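Local coordinates for uncharacterized protein Ta0194 (Thermoplasma acidophilum DSM 1728, PDB 3BDI) that is of unknown function but, as a member of the alpha/beta hydrolase superfamily in the ABHD14 family, probably hydrolyses a substrate not yet identified, at residues W43-L48 against V188-P193; I128-P133 against T150-G155; G141-I146 against S171-S176. All blocks are in the same frame, centred on the assembly; numbering follows the deposited sequence.

Contact 1 of 3, residues W43-L48 against V188-P193. Unlike the reference sequence in segment 188-193: Glu191 (reference Lys).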
ATOM      1  N   TRP A  43      -4.071   3.755 -10.005  1.00  8.92           N
ATOM      2  CA  TRP A  43      -2.667   4.024  -9.958  1.00  9.11           C
ATOM      3  C   TRP A  43      -2.168   4.505 -11.351  1.00  9.35           C
ATOM      4  O   TRP A  43      -1.016   4.959 -11.433  1.00  9.39           O
ATOM      5  CB  TRP A  43      -1.882   2.755  -9.543  1.00  9.01           C
ATOM      6  CG  TRP A  43      -2.319   2.084  -8.267  1.00  8.07           C
ATOM      7  CD1 TRP A  43      -2.661   0.773  -8.157  1.00  8.43           C
ATOM      8  CD2 TRP A  43      -2.444   2.651  -6.932  1.00  7.62           C
ATOM      9  NE1 TRP A  43      -3.000   0.483  -6.851  1.00  8.45           N
ATOM     10  CE2 TRP A  43      -2.890   1.610  -6.083  1.00  9.03           C
ATOM     11  CE3 TRP A  43      -2.315   3.942  -6.397  1.00  8.94           C
ATOM     12  CZ2 TRP A  43      -3.084   1.790  -4.727  1.00  9.39           C
ATOM     13  CZ3 TRP A  43      -2.515   4.115  -5.032  1.00  8.37           C
ATOM     14  CH2 TRP A  43      -2.917   3.026  -4.212  1.00  9.09           C
ATOM     15  N   ASP A  44      -2.980   4.385 -12.391  1.00 10.20           N
ATOM     16  CA  ASP A  44      -2.626   4.925 -13.724  1.00  9.67           C
ATOM     17  C   ASP A  44      -2.393   6.430 -13.616  1.00  9.44           C
ATOM     18  O   ASP A  44      -1.594   6.987 -14.376  1.00 10.28           O
ATOM     19  CB  ASP A  44      -3.782   4.741 -14.747  1.00 11.41           C
ATOM     20  CG  ASP A  44      -3.911   3.351 -15.338  1.00 14.87           C
ATOM     21  OD1 ASP A  44      -2.996   2.545 -15.122  1.00 15.76           O
ATOM     22  OD2 ASP A  44      -4.945   3.168 -16.055  1.00 19.43           O
ATOM     23  N   LYS A  45      -3.118   7.131 -12.744  1.00  9.57           N
ATOM     24  CA  LYS A  45      -3.075   8.593 -12.789  1.00  8.38           C
ATOM     25  C   LYS A  45      -1.665   9.106 -12.497  1.00  9.68           C
ATOM     26  O   LYS A  45      -1.259  10.119 -13.074  1.00 12.38           O
ATOM     27  CB  LYS A  45      -4.075   9.159 -11.765  1.00 10.77           C
ATOM     28  CG  LYS A  45      -4.141  10.646 -11.660  1.00 11.15           C
ATOM     29  CD  LYS A  45      -4.685  11.316 -12.919  1.00  8.85           C
ATOM     30  CE  LYS A  45      -4.517  12.818 -12.858  1.00  9.48           C
ATOM     31  NZ  LYS A  45      -5.400  13.379 -11.751  1.00  8.46           N
ATOM     32  N   ALA A  46      -0.946   8.440 -11.584  1.00  8.16           N
ATOM     33  CA  ALA A  46       0.421   8.781 -11.271  1.00  8.48           C
ATOM     34  C   ALA A  46       1.447   7.901 -11.936  1.00  9.83           C
ATOM     35  O   ALA A  46       2.654   7.984 -11.629  1.00 12.16           O
ATOM     36  CB  ALA A  46       0.593   8.761  -9.731  1.00 10.21           C
ATOM     37  N   ASP A  47       1.005   7.068 -12.881  1.00 10.45           N
ATOM     38  CA  ASP A  47       1.909   6.227 -13.667  1.00  9.41           C
ATOM     39  C   ASP A  47       2.842   5.442 -12.739  1.00 10.53           C
ATOM     40  O   ASP A  47       4.044   5.342 -12.985  1.00 11.46           O
ATOM     41  CB  ASP A  47       2.680   7.131 -14.663  1.00 10.87           C
ATOM     42  CG  ASP A  47       3.393   6.367 -15.798  1.00 17.41           C
ATOM     43  OD1 ASP A  47       3.033   5.246 -16.096  1.00 16.13           O
ATOM     44  OD2 ASP A  47       4.344   6.952 -16.368  1.00 19.82           O
ATOM     45  N   LEU A  48       2.305   4.844 -11.661  1.00  8.96           N
ATOM     46  CA  LEU A  48       3.156   4.232 -10.628  1.00  9.67           C
ATOM     47  C   LEU A  48       3.895   3.004 -11.065  1.00 11.46           C
ATOM     48  O   LEU A  48       4.986   2.747 -10.584  1.00 12.04           O
ATOM     49  CB  LEU A  48       2.369   3.985  -9.357  1.00 11.15           C
ATOM     50  CG  LEU A  48       1.753   5.186  -8.645  1.00 10.12           C
ATOM     51  CD1 LEU A  48       1.111   4.768  -7.313  1.00 11.27           C
ATOM     52  CD2 LEU A  48       2.820   6.242  -8.391  1.00 10.58           C
ATOM     53  N   VAL A 188      -3.935  11.502  -2.569  1.00 11.53           N
ATOM     54  CA  VAL A 188      -2.866  12.340  -2.992  1.00  9.30           C
ATOM     55  C   VAL A 188      -2.314  11.946  -4.354  1.00  9.67           C
ATOM     56  O   VAL A 188      -1.893  12.794  -5.158  1.00  8.80           O
ATOM     57  CB  VAL A 188      -1.707  12.351  -1.920  1.00 11.23           C
ATOM     58  CG1 VAL A 188      -0.616  13.323  -2.323  1.00 11.17           C
ATOM     59  CG2 VAL A 188      -2.254  12.706  -0.503  1.00 13.41           C
ATOM     60  N   TYR A 189      -2.277  10.632  -4.577  1.00  8.38           N
ATOM     61  CA  TYR A 189      -1.786  10.013  -5.809  1.00  9.35           C
ATOM     62  C   TYR A 189      -2.716  10.273  -7.013  1.00  8.51           C
ATOM     63  O   TYR A 189      -2.368   9.956  -8.135  1.00 10.27           O
ATOM     64  CB  TYR A 189      -1.561   8.479  -5.588  1.00  9.19           C
ATOM     65  CG  TYR A 189      -2.768   7.880  -4.943  1.00  9.63           C
ATOM     66  CD1 TYR A 189      -3.835   7.410  -5.690  1.00  9.45           C
ATOM     67  CD2 TYR A 189      -2.907   7.891  -3.568  1.00 10.56           C
ATOM     68  CE1 TYR A 189      -4.991   6.958  -5.083  1.00  9.41           C
ATOM     69  CE2 TYR A 189      -4.053   7.461  -2.961  1.00 10.26           C
ATOM     70  CZ  TYR A 189      -5.106   6.988  -3.699  1.00 10.58           C
ATOM     71  OH  TYR A 189      -6.319   6.579  -3.178  1.00 13.13           O
ATOM     72  N   ILE A 190      -3.891  10.850  -6.766  1.00  9.57           N
ATOM     73  CA  ILE A 190      -4.797  11.297  -7.833  1.00  9.01           C
ATOM     74  C   ILE A 190      -4.738  12.811  -7.987  1.00  9.47           C
ATOM     75  O   ILE A 190      -4.695  13.340  -9.100  1.00 10.72           O
ATOM     76  CB  ILE A 190      -6.239  10.854  -7.567  1.00  9.43           C
ATOM     77  CG1 ILE A 190      -6.338   9.323  -7.760  1.00 12.27           C
ATOM     78  CG2 ILE A 190      -7.217  11.527  -8.534  1.00 10.68           C
ATOM     79  CD1 ILE A 190      -7.692   8.697  -7.315  1.00 13.19           C
ATOM     80  N   GLU A 191      -4.741  13.551  -6.875  1.00  8.62           N
ATOM     81  CA  GLU A 191      -4.867  14.986  -6.973  1.00  9.43           C
ATOM     82  C   GLU A 191      -3.540  15.704  -7.196  1.00  9.86           C
ATOM     83  O   GLU A 191      -3.519  16.754  -7.807  1.00 10.97           O
ATOM     84  CB  GLU A 191      -5.505  15.544  -5.699  1.00  9.09           C
ATOM     85  CG  GLU A 191      -6.909  15.051  -5.486  1.00 10.60           C
ATOM     86  CD  GLU A 191      -7.591  15.583  -4.237  1.00 10.94           C
ATOM     87  OE1 GLU A 191      -7.239  16.705  -3.798  1.00 10.73           O
ATOM     88  OE2 GLU A 191      -8.533  14.908  -3.751  1.00 11.56           O
ATOM     89  N   LYS A 192      -2.432  15.174  -6.682  1.00  8.69           N
ATOM     90  CA  LYS A 192      -1.080  15.737  -6.866  1.00  9.92           C
ATOM     91  C   LYS A 192      -0.134  14.603  -7.286  1.00  9.34           C
ATOM     92  O   LYS A 192       0.822  14.263  -6.586  1.00 10.67           O
ATOM     93  CB  LYS A 192      -0.590  16.457  -5.599  1.00 10.12           C
ATOM     94  CG  LYS A 192      -1.295  17.779  -5.352  1.00 11.74           C
ATOM     95  CD  LYS A 192      -0.800  18.847  -6.329  1.00 14.52           C
ATOM     96  CE  LYS A 192      -1.547  20.136  -6.197  1.00 14.88           C
ATOM     97  NZ  LYS A 192      -1.287  21.028  -7.424  1.00 14.19           N
ATOM     98  N   PRO A 193      -0.401  13.994  -8.446  1.00  9.28           N
ATOM     99  CA  PRO A 193       0.349  12.826  -8.810  1.00  9.53           C
ATOM    100  C   PRO A 193       1.838  13.039  -8.999  1.00 11.17           C
ATOM    101  O   PRO A 193       2.644  12.164  -8.648  1.00 10.99           O
ATOM    102  CB  PRO A 193      -0.315  12.375 -10.120  1.00 11.54           C
ATOM    103  CG  PRO A 193      -1.018  13.549 -10.633  1.00 10.81           C
ATOM    104  CD  PRO A 193      -1.439  14.327  -9.441  1.00  9.01           C
TER
HETATM  105  O   HOH W   1      -2.360   7.261  -9.152  1.00 11.03           O
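Trp43 and Tyr189 form the buried end of this contact, an edge-to-face aromatic pair with ring planes at 55° and the centroid of the six-membered ring of Trp43 4.9 Å from that of Tyr189. The corner of the indole does the touching: CZ3 of Trp43 stands over the middle of the phenol ring and comes within 3.6 Å of CD1 of Tyr189. Although the CB of Trp43 starts away from the partner segment, the far end of the indole comes nearer to Tyr189 than that CB does. The phenol ring in turn has CG wedged between its own backbone N and carbonyl carbon (chi1 49°), an uncommon place for an aromatic side chain on a helix. Ala107 of strand 102-107 touches both side chains.

Farther out, the contact becomes polar. A water accepts from the N of Ala46 and donates to the O of Tyr189, 2.9 Å away, joining loop to helix backbone. Beside it, CB of Ala46 packs on CB of Pro193 at 3.7 Å. Lys45 sends its side chain toward the helix, and bends at chi2 and chi4 bring NZ to the O of Ile190 at 2.7 Å. This donor is tilted only 16° from the carbonyl plane, while CG and CE of the lysine lie against the same carbonyl.

The loop after strand 28-33 is thus fastened to helix 188-191 by stacking inside and by carbonyl acceptors outside. That helix closely follows His186, a member of a probable Ser-His-Asp triad, and Tyr189 lies close to the triad residues without touching them. The lysine ammonium would probably polarise the Ile190 carbonyl.

Contact 2 of 3, residues I128-P133 against T150-G155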
ATOM      1  N   ILE A 128       7.354   0.528   4.429  1.00 11.50           N
ATOM      2  CA  ILE A 128       5.912   0.896   4.366  1.00 10.44           C
ATOM      3  C   ILE A 128       5.773   2.268   3.727  1.00 11.02           C
ATOM      4  O   ILE A 128       6.520   3.196   4.085  1.00 10.41           O
ATOM      5  CB  ILE A 128       5.319   1.016   5.807  1.00 10.48           C
ATOM      6  CG1 ILE A 128       5.346  -0.339   6.523  1.00 13.60           C
ATOM      7  CG2 ILE A 128       3.860   1.564   5.801  1.00 13.43           C
ATOM      8  CD1 ILE A 128       5.008  -0.244   7.988  1.00 14.83           C
ATOM      9  N   ILE A 129       4.797   2.415   2.824  1.00  9.93           N
ATOM     10  CA  ILE A 129       4.291   3.719   2.443  1.00  8.10           C
ATOM     11  C   ILE A 129       2.811   3.715   2.798  1.00  9.58           C
ATOM     12  O   ILE A 129       2.089   2.819   2.383  1.00 10.86           O
ATOM     13  CB  ILE A 129       4.416   4.007   0.924  1.00  8.52           C
ATOM     14  CG1 ILE A 129       5.898   3.977   0.484  1.00 12.07           C
ATOM     15  CG2 ILE A 129       3.835   5.369   0.587  1.00 10.68           C
ATOM     16  CD1 ILE A 129       6.143   4.099  -1.011  1.00 11.48           C
ATOM     17  N   ALA A 130       2.373   4.675   3.574  1.00  9.35           N
ATOM     18  CA  ALA A 130       0.974   4.761   3.977  1.00 10.25           C
ATOM     19  C   ALA A 130       0.475   6.150   3.722  1.00 10.32           C
ATOM     20  O   ALA A 130       1.035   7.141   4.227  1.00 11.76           O
ATOM     21  CB  ALA A 130       0.816   4.381   5.445  1.00 10.90           C
ATOM     22  N   VAL A 131      -0.537   6.247   2.886  1.00  9.33           N
ATOM     23  CA  VAL A 131      -1.130   7.500   2.468  1.00  8.39           C
ATOM     24  C   VAL A 131      -2.387   7.710   3.304  1.00 10.33           C
ATOM     25  O   VAL A 131      -3.416   7.076   3.061  1.00 11.58           O
ATOM     26  CB  VAL A 131      -1.482   7.514   0.970  1.00  9.52           C
ATOM     27  CG1 VAL A 131      -1.823   8.940   0.483  1.00 10.52           C
ATOM     28  CG2 VAL A 131      -0.315   6.933   0.135  1.00 11.85           C
ATOM     29  N   ALA A 132      -2.291   8.577   4.323  1.00  8.67           N
ATOM     30  CA  ALA A 132      -3.404   8.861   5.228  1.00 10.08           C
ATOM     31  C   ALA A 132      -4.122   7.588   5.664  1.00  9.13           C
ATOM     32  O   ALA A 132      -5.328   7.414   5.455  1.00 10.40           O
ATOM     33  CB  ALA A 132      -4.351   9.909   4.672  1.00 11.44           C
ATOM     34  N   PRO A 133      -3.387   6.682   6.324  1.00 10.67           N
ATOM     35  CA  PRO A 133      -3.976   5.402   6.719  1.00 11.29           C
ATOM     36  C   PRO A 133      -5.176   5.502   7.617  1.00 11.58           C
ATOM     37  O   PRO A 133      -5.133   6.216   8.622  1.00 13.06           O
ATOM     38  CB  PRO A 133      -2.836   4.707   7.460  1.00 13.35           C
ATOM     39  CG  PRO A 133      -1.861   5.825   7.865  1.00 11.52           C
ATOM     40  CD  PRO A 133      -1.968   6.792   6.722  1.00 10.39           C
ATOM     41  N   THR A 150       9.426   3.887   7.092  1.00 12.45           N
ATOM     42  CA  THR A 150       8.035   4.190   6.806  1.00 11.32           C
ATOM     43  C   THR A 150       7.889   5.609   6.270  1.00 11.94           C
ATOM     44  O   THR A 150       8.445   6.529   6.835  1.00 13.50           O
ATOM     45  CB  THR A 150       7.209   4.043   8.109  1.00 12.57           C
ATOM     46  OG1 THR A 150       7.255   2.678   8.569  1.00 12.04           O
ATOM     47  CG2 THR A 150       5.756   4.436   7.944  1.00 11.01           C
ATOM     48  N   LEU A 151       7.166   5.768   5.165  1.00  9.44           N
ATOM     49  CA  LEU A 151       6.780   7.045   4.639  1.00  9.24           C
ATOM     50  C   LEU A 151       5.284   7.219   4.862  1.00 10.30           C
ATOM     51  O   LEU A 151       4.486   6.383   4.426  1.00 10.65           O
ATOM     52  CB  LEU A 151       7.071   7.109   3.138  1.00 10.56           C
ATOM     53  CG  LEU A 151       6.637   8.357   2.365  1.00 12.01           C
ATOM     54  CD1 LEU A 151       7.450   9.542   2.834  1.00 15.36           C
ATOM     55  CD2 LEU A 151       6.755   8.147   0.852  1.00 11.49           C
ATOM     56  N   LEU A 152       4.933   8.291   5.556  1.00  9.20           N
ATOM     57  CA  LEU A 152       3.557   8.734   5.761  1.00  9.26           C
ATOM     58  C   LEU A 152       3.311   9.924   4.869  1.00  9.41           C
ATOM     59  O   LEU A 152       4.043  10.915   4.894  1.00  9.08           O
ATOM     60  CB  LEU A 152       3.370   9.144   7.225  1.00 10.41           C
ATOM     61  CG  LEU A 152       3.584   8.037   8.248  1.00 12.16           C
ATOM     62  CD1 LEU A 152       3.584   8.567   9.670  1.00 14.09           C
ATOM     63  CD2 LEU A 152       2.582   6.916   8.161  1.00 12.78           C
ATOM     64  N   VAL A 153       2.294   9.829   4.006  1.00 10.67           N
ATOM     65  CA  VAL A 153       1.936  10.877   3.049  1.00  9.89           C
ATOM     66  C   VAL A 153       0.549  11.349   3.377  1.00  8.76           C
ATOM     67  O   VAL A 153      -0.353  10.547   3.513  1.00  9.98           O
ATOM     68  CB  VAL A 153       2.011  10.384   1.588  1.00  9.99           C
ATOM     69  CG1 VAL A 153       1.675  11.530   0.647  1.00 10.56           C
ATOM     70  CG2 VAL A 153       3.410   9.821   1.256  1.00 12.38           C
ATOM     71  N   TRP A 154       0.364  12.662   3.477  1.00  9.71           N
ATOM     72  CA  TRP A 154      -0.944  13.242   3.706  1.00  9.05           C
ATOM     73  C   TRP A 154      -1.100  14.443   2.794  1.00 10.45           C
ATOM     74  O   TRP A 154      -0.153  15.188   2.577  1.00 11.86           O
ATOM     75  CB  TRP A 154      -1.101  13.762   5.154  1.00  9.87           C
ATOM     76  CG  TRP A 154      -2.092  13.066   6.027  1.00 10.29           C
ATOM     77  CD1 TRP A 154      -3.405  13.429   6.276  1.00 10.96           C
ATOM     78  CD2 TRP A 154      -1.838  11.935   6.843  1.00 11.19           C
ATOM     79  NE1 TRP A 154      -3.961  12.586   7.173  1.00 13.86           N
ATOM     80  CE2 TRP A 154      -3.024  11.662   7.561  1.00 11.82           C
ATOM     81  CE3 TRP A 154      -0.723  11.126   7.044  1.00 12.69           C
ATOM     82  CZ2 TRP A 154      -3.095  10.607   8.494  1.00 11.19           C
ATOM     83  CZ3 TRP A 154      -0.791  10.107   7.952  1.00 13.46           C
ATOM     84  CH2 TRP A 154      -1.969   9.852   8.657  1.00 11.54           C
ATOM     85  N   GLY A 155      -2.309  14.680   2.326  1.00  8.65           N
ATOM     86  CA  GLY A 155      -2.653  15.944   1.693  1.00 10.90           C
ATOM     87  C   GLY A 155      -2.966  17.025   2.712  1.00 11.94           C
ATOM     88  O   GLY A 155      -3.584  16.742   3.725  1.00 11.47           O
TER
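Ala132 lies against the indole of Trp154 where two parallel neighbours of the central alpha/beta hydrolase sheet, strands 125-131 and 150-155, end their pairing. Four backbone hydrogen bonds join them, from Leu151 N to Ile128 O through to Ala132 N with Val153 O; this last is the most bent, at 136°.

From CB of Trp154 the side chain turns back to the other strand, its chi1 of -114° setting CG away from a staggered position. CG and CD1 pass near CB of Ala132; NE1 also lies near that methyl and donates to the carbonyl of Val161, while CE2 meets it at 3.6 Å. CD2, CE3 and CZ2 lie near CA of Ala132, which stands over the six-membered ring in a CH-pi contact 3.6 Å from its centroid. At the far tip CZ3 and CH2 meet CD of Pro133, CH2 at 3.6 Å. An alanine in place of Trp154 would probably open a gap beneath Ala132 and Pro133 and leave the Val161 carbonyl without its indole donor.

The indole face packs on Ala132, which in turn touches Asp158 and His186, members of a probable catalytic triad; this packing probably helps hold Ala132 in place there.

Contact 3 of 3, residues G141-I146 against S171-S176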
ATOM      1  N   GLY A 141      -0.194   1.283  20.122  1.00 18.10           N
ATOM      2  CA  GLY A 141       0.750   0.606  20.999  1.00 20.46           C
ATOM      3  C   GLY A 141       1.556  -0.421  20.220  1.00 19.15           C
ATOM      4  O   GLY A 141       2.707  -0.700  20.551  1.00 21.36           O
ATOM      5  N   ASP A 142       0.984  -0.954  19.139  1.00 18.03           N
ATOM      6  CA  ASP A 142       1.725  -1.925  18.344  1.00 19.26           C
ATOM      7  C   ASP A 142       2.568  -1.221  17.281  1.00 16.79           C
ATOM      8  O   ASP A 142       3.681  -1.651  16.936  1.00 17.06           O
ATOM      9  CB  ASP A 142       0.728  -2.882  17.683  1.00 22.26           C
ATOM     10  CG  ASP A 142      -0.266  -3.465  18.685  1.00 32.73           C
ATOM     11  OD1 ASP A 142       0.096  -4.474  19.320  1.00 34.56           O
ATOM     12  OD2 ASP A 142      -1.386  -2.901  18.847  1.00 41.30           O
HETATM   13  N   MSE A 143       2.025  -0.136  16.738  1.00 17.67           N
HETATM   14  CA  MSE A 143       2.727   0.687  15.784  1.00 17.55           C
HETATM   15  C   MSE A 143       4.009   1.208  16.361  1.00 14.97           C
HETATM   16  O   MSE A 143       4.966   1.361  15.632  1.00 14.50           O
HETATM   17  CB  MSE A 143       1.862   1.857  15.303  1.00 17.30           C
HETATM   18  CG  MSE A 143       0.780   1.415  14.336  1.00 13.64           C
HETATM   19 SE   MSE A 143      -0.514   2.793  13.880  0.75 26.91          SE
HETATM   20  CE  MSE A 143       0.376   4.368  14.209  1.00 19.34           C
ATOM     21  N   LYS A 144       4.052   1.477  17.679  1.00 15.51           N
ATOM     22  CA  LYS A 144       5.295   1.944  18.261  1.00 14.46           C
ATOM     23  C   LYS A 144       6.456   0.978  18.050  1.00 14.14           C
ATOM     24  O   LYS A 144       7.619   1.438  18.041  1.00 17.55           O
ATOM     25  CB  LYS A 144       5.153   2.357  19.748  1.00 15.73           C
ATOM     26  CG  LYS A 144       5.061   1.267  20.752  1.00 20.45           C
ATOM     27  CD  LYS A 144       4.963   1.848  22.195  1.00 21.82           C
ATOM     28  CE  LYS A 144       4.858   0.749  23.218  1.00 28.73           C
ATOM     29  NZ  LYS A 144       5.038   1.216  24.634  1.00 34.91           N
ATOM     30  N   LYS A 145       6.138  -0.294  17.804  1.00 17.04           N
ATOM     31  CA  LYS A 145       7.113  -1.355  17.594  1.00 19.12           C
ATOM     32  C   LYS A 145       7.677  -1.478  16.176  1.00 21.18           C
ATOM     33  O   LYS A 145       8.721  -2.111  15.975  1.00 20.97           O
ATOM     34  CB  LYS A 145       6.518  -2.688  18.036  1.00 22.73           C
ATOM     35  N   ILE A 146       7.016  -0.871  15.197  1.00 17.59           N
ATOM     36  CA  ILE A 146       7.460  -1.009  13.804  1.00 16.90           C
ATOM     37  C   ILE A 146       8.897  -0.559  13.599  1.00 17.01           C
ATOM     38  O   ILE A 146       9.273   0.581  13.900  1.00 16.02           O
ATOM     39  CB  ILE A 146       6.497  -0.243  12.826  1.00 17.74           C
ATOM     40  CG1 ILE A 146       5.124  -0.922  12.840  1.00 16.68           C
ATOM     41  CG2 ILE A 146       7.016  -0.216  11.409  1.00 14.99           C
ATOM     42  CD1 ILE A 146       3.993  -0.051  12.181  1.00 14.78           C
ATOM     43  N   SER A 171       5.181  10.449  15.078  1.00 15.64           N
ATOM     44  CA  SER A 171       5.876  10.302  16.366  1.00 16.09           C
ATOM     45  C   SER A 171       5.933   8.863  16.853  1.00 15.98           C
ATOM     46  O   SER A 171       6.940   8.399  17.415  1.00 17.77           O
ATOM     47  CB  SER A 171       5.128  11.117  17.404  1.00 19.08           C
ATOM     48  OG  SER A 171       5.038  12.464  17.029  1.00 29.80           O
ATOM     49  N   ILE A 172       4.835   8.148  16.701  1.00 13.78           N
ATOM     50  CA  ILE A 172       4.757   6.764  17.109  1.00 13.19           C
ATOM     51  C   ILE A 172       5.733   5.871  16.327  1.00 15.58           C
ATOM     52  O   ILE A 172       6.386   4.992  16.907  1.00 15.76           O
ATOM     53  CB  ILE A 172       3.293   6.233  16.980  1.00 16.37           C
ATOM     54  CG1 ILE A 172       2.386   6.987  17.965  1.00 15.52           C
ATOM     55  CG2 ILE A 172       3.211   4.739  17.210  1.00 17.52           C
ATOM     56  CD1 ILE A 172       0.886   6.804  17.699  1.00 18.59           C
ATOM     57  N   ILE A 173       5.800   6.021  15.004  1.00 13.90           N
ATOM     58  CA  ILE A 173       6.657   5.143  14.206  1.00 12.32           C
ATOM     59  C   ILE A 173       8.026   5.794  14.079  1.00 11.05           C
ATOM     60  O   ILE A 173       8.223   6.761  13.391  1.00 13.82           O
ATOM     61  CB  ILE A 173       6.024   4.851  12.801  1.00 12.09           C
ATOM     62  CG1 ILE A 173       4.651   4.234  12.986  1.00 14.31           C
ATOM     63  CG2 ILE A 173       6.929   3.949  12.023  1.00 14.70           C
ATOM     64  CD1 ILE A 173       3.852   4.060  11.653  1.00 15.12           C
ATOM     65  N   SER A 174       9.019   5.266  14.827  1.00 13.07           N
ATOM     66  CA  SER A 174      10.360   5.879  14.845  1.00 13.79           C
ATOM     67  C   SER A 174      11.025   5.886  13.505  1.00 17.70           C
ATOM     68  O   SER A 174      10.970   4.891  12.816  1.00 14.84           O
ATOM     69  CB  SER A 174      11.276   5.150  15.794  1.00 19.14           C
ATOM     70  OG  SER A 174      10.633   5.017  17.029  1.00 17.19           O
ATOM     71  N   GLY A 175      11.630   7.010  13.111  1.00 17.26           N
ATOM     72  CA  GLY A 175      12.314   7.093  11.807  1.00 19.17           C
ATOM     73  C   GLY A 175      11.398   7.343  10.629  1.00 19.50           C
ATOM     74  O   GLY A 175      11.899   7.614   9.473  1.00 19.05           O
ATOM     75  N   SER A 176      10.074   7.233  10.875  1.00 18.80           N
ATOM     76  CA  SER A 176       9.086   7.553   9.833  1.00 14.31           C
ATOM     77  C   SER A 176       9.364   8.915   9.230  1.00 16.43           C
ATOM     78  O   SER A 176       9.885   9.826   9.916  1.00 20.46           O
ATOM     79  CB  SER A 176       7.635   7.407  10.330  1.00 15.21           C
ATOM     80  OG  SER A 176       7.259   8.353  11.321  1.00 16.36           O
TER
HETATM   81  O   HOH W   2       8.604   2.484  15.673  1.00 19.11           O
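Ile172, the last residue of helix 163-172, and Ile173 just after it pack on Met143, a selenomethionine, where the beta-alpha-beta crossover through helix 140-143 turns toward strand 150-155. Ile172 contributes its CG2 branch, anti to the backbone N. This methyl sits 3.7 Å from CB of Met143 and closer still to the backbone N of Lys144, at 3.4 Å. The CE of Met143 also approaches it, placed there by a chi3 of 23° about the CG-SE bond, well away from a staggered value.

Ile173 uses its other branch. Its CG1 lies by the carbonyl O of Met143, and its CD1 meets CD1 of Ile146 at 4.1 Å as the two side chains pass obliquely. Met143 also contacts two longer helices, through Ile115 of helix 109-120 and Tyr169 of helix 163-172. The apolar core gives way to polar groups in the type I turn from Met143 to Ile146 and the type II turn from Ile173 to Ser176. There one water bridges the segments, donating to the O of Lys144 and the O of Ile146, 2.7 Å from the latter, and accepting from the N of Ser174 at 2.9 Å.

From the N terminus, the chain leaves strand 28-33 and enters 43-48, whose partner in contact 1 arrives only at 188-193, after 139 intervening residues; the contact ties the loop after that strand to helix 188-191. Contacts 2 and 3 are both nested inside this long loop. Contact 2 closes a short one, from 128-133 to 150-155, within which 141-146 begins contact 3; its partner 171-176 follows strand 150-155, so these two cross. They touch where Thr150 meets Ile173 and Ser176, and Ile128 meets Ile146, tying the sheet to the crossover and helix 163-172. At the other end of the strands Val188 packs on Val131 and Gly155, joining contacts 1 and 2.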